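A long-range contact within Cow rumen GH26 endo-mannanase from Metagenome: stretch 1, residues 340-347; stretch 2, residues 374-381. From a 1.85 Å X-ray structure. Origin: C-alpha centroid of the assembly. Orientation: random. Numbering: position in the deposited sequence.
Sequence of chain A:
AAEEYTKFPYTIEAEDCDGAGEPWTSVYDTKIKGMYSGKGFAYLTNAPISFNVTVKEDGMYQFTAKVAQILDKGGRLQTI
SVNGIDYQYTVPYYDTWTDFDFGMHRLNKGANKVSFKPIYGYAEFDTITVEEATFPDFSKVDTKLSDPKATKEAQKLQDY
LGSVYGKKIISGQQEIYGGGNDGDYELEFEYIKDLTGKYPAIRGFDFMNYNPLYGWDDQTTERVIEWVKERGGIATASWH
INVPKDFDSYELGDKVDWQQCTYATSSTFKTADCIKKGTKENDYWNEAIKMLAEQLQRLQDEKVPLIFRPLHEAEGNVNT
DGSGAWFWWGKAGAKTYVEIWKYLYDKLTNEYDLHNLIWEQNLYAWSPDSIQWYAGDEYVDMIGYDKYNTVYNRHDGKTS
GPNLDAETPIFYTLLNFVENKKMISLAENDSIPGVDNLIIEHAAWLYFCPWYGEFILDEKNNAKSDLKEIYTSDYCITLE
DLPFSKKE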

# COMPACT_ATOMS: atom_id res chain seq x y z
N ILE A 340 -11.20 -17.14 0.71
CA ILE A 340 -11.79 -16.81 -0.58
C ILE A 340 -10.70 -16.51 -1.62
O ILE A 340 -10.80 -16.96 -2.76
CB ILE A 340 -12.74 -15.60 -0.47
CG1 ILE A 340 -13.93 -15.94 0.43
CG2 ILE A 340 -13.22 -15.16 -1.85
CD1 ILE A 340 -14.90 -14.80 0.62
N TRP A 341 -9.67 -15.77 -1.21
CA TRP A 341 -8.54 -15.49 -2.09
C TRP A 341 -7.87 -16.78 -2.55
O TRP A 341 -7.58 -16.95 -3.74
CB TRP A 341 -7.51 -14.60 -1.38
CG TRP A 341 -6.27 -14.33 -2.20
CD1 TRP A 341 -5.18 -15.14 -2.34
CD2 TRP A 341 -6.01 -13.17 -3.00
NE1 TRP A 341 -4.25 -14.55 -3.16
CE2 TRP A 341 -4.74 -13.34 -3.59
CE3 TRP A 341 -6.72 -12.00 -3.27
CZ2 TRP A 341 -4.17 -12.39 -4.43
CZ3 TRP A 341 -6.15 -11.05 -4.11
CH2 TRP A 341 -4.89 -11.26 -4.68
N LYS A 342 -7.61 -17.68 -1.60
CA LYS A 342 -6.99 -18.96 -1.92
C LYS A 342 -7.87 -19.78 -2.85
O LYS A 342 -7.38 -20.46 -3.75
CB LYS A 342 -6.69 -19.74 -0.64
CG LYS A 342 -5.61 -19.11 0.23
CD LYS A 342 -5.30 -19.97 1.44
CE LYS A 342 -4.20 -19.35 2.29
NZ LYS A 342 -3.91 -20.16 3.50
N TYR A 343 -9.18 -19.70 -2.64
CA TYR A 343 -10.15 -20.38 -3.50
C TYR A 343 -10.01 -19.91 -4.94
O TYR A 343 -9.90 -20.73 -5.86
CB TYR A 343 -11.58 -20.13 -3.00
CG TYR A 343 -12.66 -20.87 -3.76
CD1 TYR A 343 -13.22 -20.35 -4.92
CD2 TYR A 343 -13.14 -22.09 -3.29
CE1 TYR A 343 -14.21 -21.02 -5.61
CE2 TYR A 343 -14.14 -22.77 -3.97
CZ TYR A 343 -14.67 -22.23 -5.13
OH TYR A 343 -15.66 -22.91 -5.81
N LEU A 344 -10.01 -18.60 -5.14
CA LEU A 344 -9.89 -18.02 -6.47
C LEU A 344 -8.55 -18.36 -7.11
O LEU A 344 -8.48 -18.72 -8.29
CB LEU A 344 -10.07 -16.50 -6.42
CG LEU A 344 -9.91 -15.75 -7.74
CD1 LEU A 344 -10.94 -16.21 -8.76
CD2 LEU A 344 -10.00 -14.25 -7.52
N TYR A 345 -7.48 -18.25 -6.32
CA TYR A 345 -6.13 -18.56 -6.78
C TYR A 345 -6.05 -20.00 -7.27
O TYR A 345 -5.53 -20.27 -8.35
CB TYR A 345 -5.12 -18.32 -5.66
CG TYR A 345 -3.67 -18.45 -6.06
CD1 TYR A 345 -3.08 -19.70 -6.21
CD2 TYR A 345 -2.87 -17.32 -6.24
CE1 TYR A 345 -1.74 -19.82 -6.56
CE2 TYR A 345 -1.54 -17.44 -6.59
CZ TYR A 345 -0.98 -18.69 -6.75
OH TYR A 345 0.35 -18.82 -7.09
N ASP A 346 -6.55 -20.92 -6.45
CA ASP A 346 -6.53 -22.34 -6.80
C ASP A 346 -7.41 -22.65 -8.00
O ASP A 346 -7.03 -23.44 -8.87
CB ASP A 346 -6.97 -23.19 -5.60
CG ASP A 346 -5.96 -23.17 -4.47
OD1 ASP A 346 -4.82 -22.71 -4.69
OD2 ASP A 346 -6.31 -23.63 -3.36
N LYS A 347 -8.58 -22.02 -8.06
CA LYS A 347 -9.50 -22.23 -9.17
C LYS A 347 -8.91 -21.79 -10.51
O LYS A 347 -8.97 -22.52 -11.49
CB LYS A 347 -10.82 -21.50 -8.93
CG LYS A 347 -11.87 -22.33 -8.20
CD LYS A 347 -12.33 -23.51 -9.05
CE LYS A 347 -13.47 -24.28 -8.39
NZ LYS A 347 -13.05 -24.92 -7.11
N TYR A 374 -3.63 -10.72 4.72
CA TYR A 374 -2.62 -11.18 3.77
C TYR A 374 -2.72 -12.69 3.56
O TYR A 374 -2.74 -13.45 4.53
CB TYR A 374 -1.22 -10.79 4.27
CG TYR A 374 -0.08 -11.23 3.37
CD1 TYR A 374 -0.06 -10.91 2.02
CD2 TYR A 374 1.00 -11.94 3.89
CE1 TYR A 374 0.98 -11.30 1.21
CE2 TYR A 374 2.05 -12.33 3.08
CZ TYR A 374 2.04 -12.01 1.74
OH TYR A 374 3.09 -12.40 0.94
N ALA A 375 -2.79 -13.11 2.31
CA ALA A 375 -3.03 -14.51 1.98
C ALA A 375 -1.76 -15.37 2.05
O ALA A 375 -1.84 -16.59 1.93
CB ALA A 375 -3.65 -14.63 0.61
N GLY A 376 -0.61 -14.74 2.24
CA GLY A 376 0.63 -15.48 2.39
C GLY A 376 1.53 -15.43 1.16
O GLY A 376 1.07 -15.19 0.05
N ASP A 377 2.82 -15.67 1.38
CA ASP A 377 3.83 -15.56 0.32
C ASP A 377 3.57 -16.48 -0.87
O ASP A 377 3.98 -16.17 -1.99
CB ASP A 377 5.22 -15.86 0.89
CG ASP A 377 5.70 -14.80 1.86
OD1 ASP A 377 5.13 -13.69 1.86
OD2 ASP A 377 6.65 -15.08 2.62
N GLU A 378 2.91 -17.60 -0.62
CA GLU A 378 2.72 -18.60 -1.67
C GLU A 378 1.47 -18.33 -2.51
O GLU A 378 1.20 -19.04 -3.48
CB GLU A 378 2.66 -20.00 -1.05
CG GLU A 378 1.41 -20.31 -0.22
CD GLU A 378 1.43 -19.69 1.18
OE1 GLU A 378 2.36 -18.93 1.51
OE2 GLU A 378 0.50 -19.99 1.96
N TYR A 379 0.72 -17.29 -2.16
CA TYR A 379 -0.51 -16.95 -2.87
C TYR A 379 -0.54 -15.53 -3.43
O TYR A 379 -1.52 -15.13 -4.06
CB TYR A 379 -1.73 -17.14 -1.95
CG TYR A 379 -2.16 -18.58 -1.78
CD1 TYR A 379 -2.96 -19.20 -2.73
CD2 TYR A 379 -1.78 -19.30 -0.66
CE1 TYR A 379 -3.36 -20.51 -2.57
CE2 TYR A 379 -2.18 -20.62 -0.49
CZ TYR A 379 -2.97 -21.22 -1.45
OH TYR A 379 -3.37 -22.52 -1.29
N VAL A 380 0.52 -14.76 -3.18
CA VAL A 380 0.57 -13.35 -3.55
C VAL A 380 1.91 -12.99 -4.20
O VAL A 380 2.96 -13.46 -3.75
CB VAL A 380 0.32 -12.44 -2.32
CG1 VAL A 380 0.35 -10.97 -2.71
CG2 VAL A 380 -1.01 -12.78 -1.65
N ASP A 381 1.88 -12.17 -5.25
CA ASP A 381 3.10 -11.78 -5.96
C ASP A 381 3.46 -10.31 -5.78
O ASP A 381 4.56 -9.89 -6.14
CB ASP A 381 2.96 -12.07 -7.45
CG ASP A 381 2.69 -13.53 -7.74
OD1 ASP A 381 3.33 -14.39 -7.10
OD2 ASP A 381 1.84 -13.81 -8.61
O HOH W 1 -1.23 -18.47 3.70
O HOH W 2 1.31 -20.99 -5.70

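This contact is a small aromatic-centred packing of a helix against an irregular loop, in which one tyrosine of the loop lies among side chains of successive helical turns and a single direct hydrogen bond, assisted by two waters, ties the backbone of the loop to the helix. It illustrates a general principle: a segment without regular secondary structure can pack against a helix that offers it both apolar surface and a hydrogen-bond donor for one of its carbonyls.

The helix presents its residues at the familiar spacing of three and four. Trp-341 and Tyr-345, one turn apart, both direct their CA-to-CB bonds toward the loop, while Lys-342 and Asp-346, also one turn apart, point theirs sideways. The backbone hydrogen bonds from Tyr-345 N to Trp-341 O and from Asp-346 N to Lys-342 O, each 2.9 Å, fix these pairs in register. Tyr-343, by contrast, points away and takes no part.

Tyr-379 is the centrepiece, with 140 Å² covered by the helix, the largest share of any residue here. Its ring meets its neighbours in quite different ways. Over one face runs the extended side chain of Lys-342, whose CG sits 3.6 Å from the centroid of the Tyr-379 ring and only 6° off the ring normal, an almost perpendicular CH-pi approach. The edge of the same ring is turned toward the face of Tyr-345; the two centroids are 5.0 Å apart and the planes stand at 75°, with Tyr-379 CD1 coming within 3.5 Å of Tyr-345 CG. Asp-346 also lies at the Tyr-379 edge, its OD1 3.4 Å from Tyr-379 CE1, so that a carboxylate oxygen faces the ring's hydrogen-bearing rim rather than its electron-rich face.

The one direct hydrogen bond across the contact runs from Trp-341 NE1 to Tyr-379 O, at 2.9 Å and with an N-H...O angle of 162°. The acceptor lies at the edge of the indole, near its plane, where the N-H points. The bond is thus well formed, and it satisfies the polar atom of a buried tryptophan whose remaining contacts here are largely apolar: Ala-375 CB approaches Trp-341 CD1 to 3.4 Å, and Val-380 CG2 lies 4.2 Å from Trp-341 CZ2.

Water completes the polar side. One molecule accepts from Lys-342 NZ at 3.2 Å and donates to Ala-375 O at 2.7 Å and to Glu-378 OE2 at 2.9 Å, linking the end of the lysine to two loop residues. The same lysine therefore lends its methylenes to the tyrosine ring and its ammonium group to a bridging water. A second water accepts from Tyr-345 OH at 2.8 Å and donates to Glu-378 O at 3.0 Å, bridging a pair that is 3.7 Å apart directly. Within the loop, Tyr-379 N donates to Gly-376 O at 3.1 Å, closing a turn that ends at the tyrosine itself.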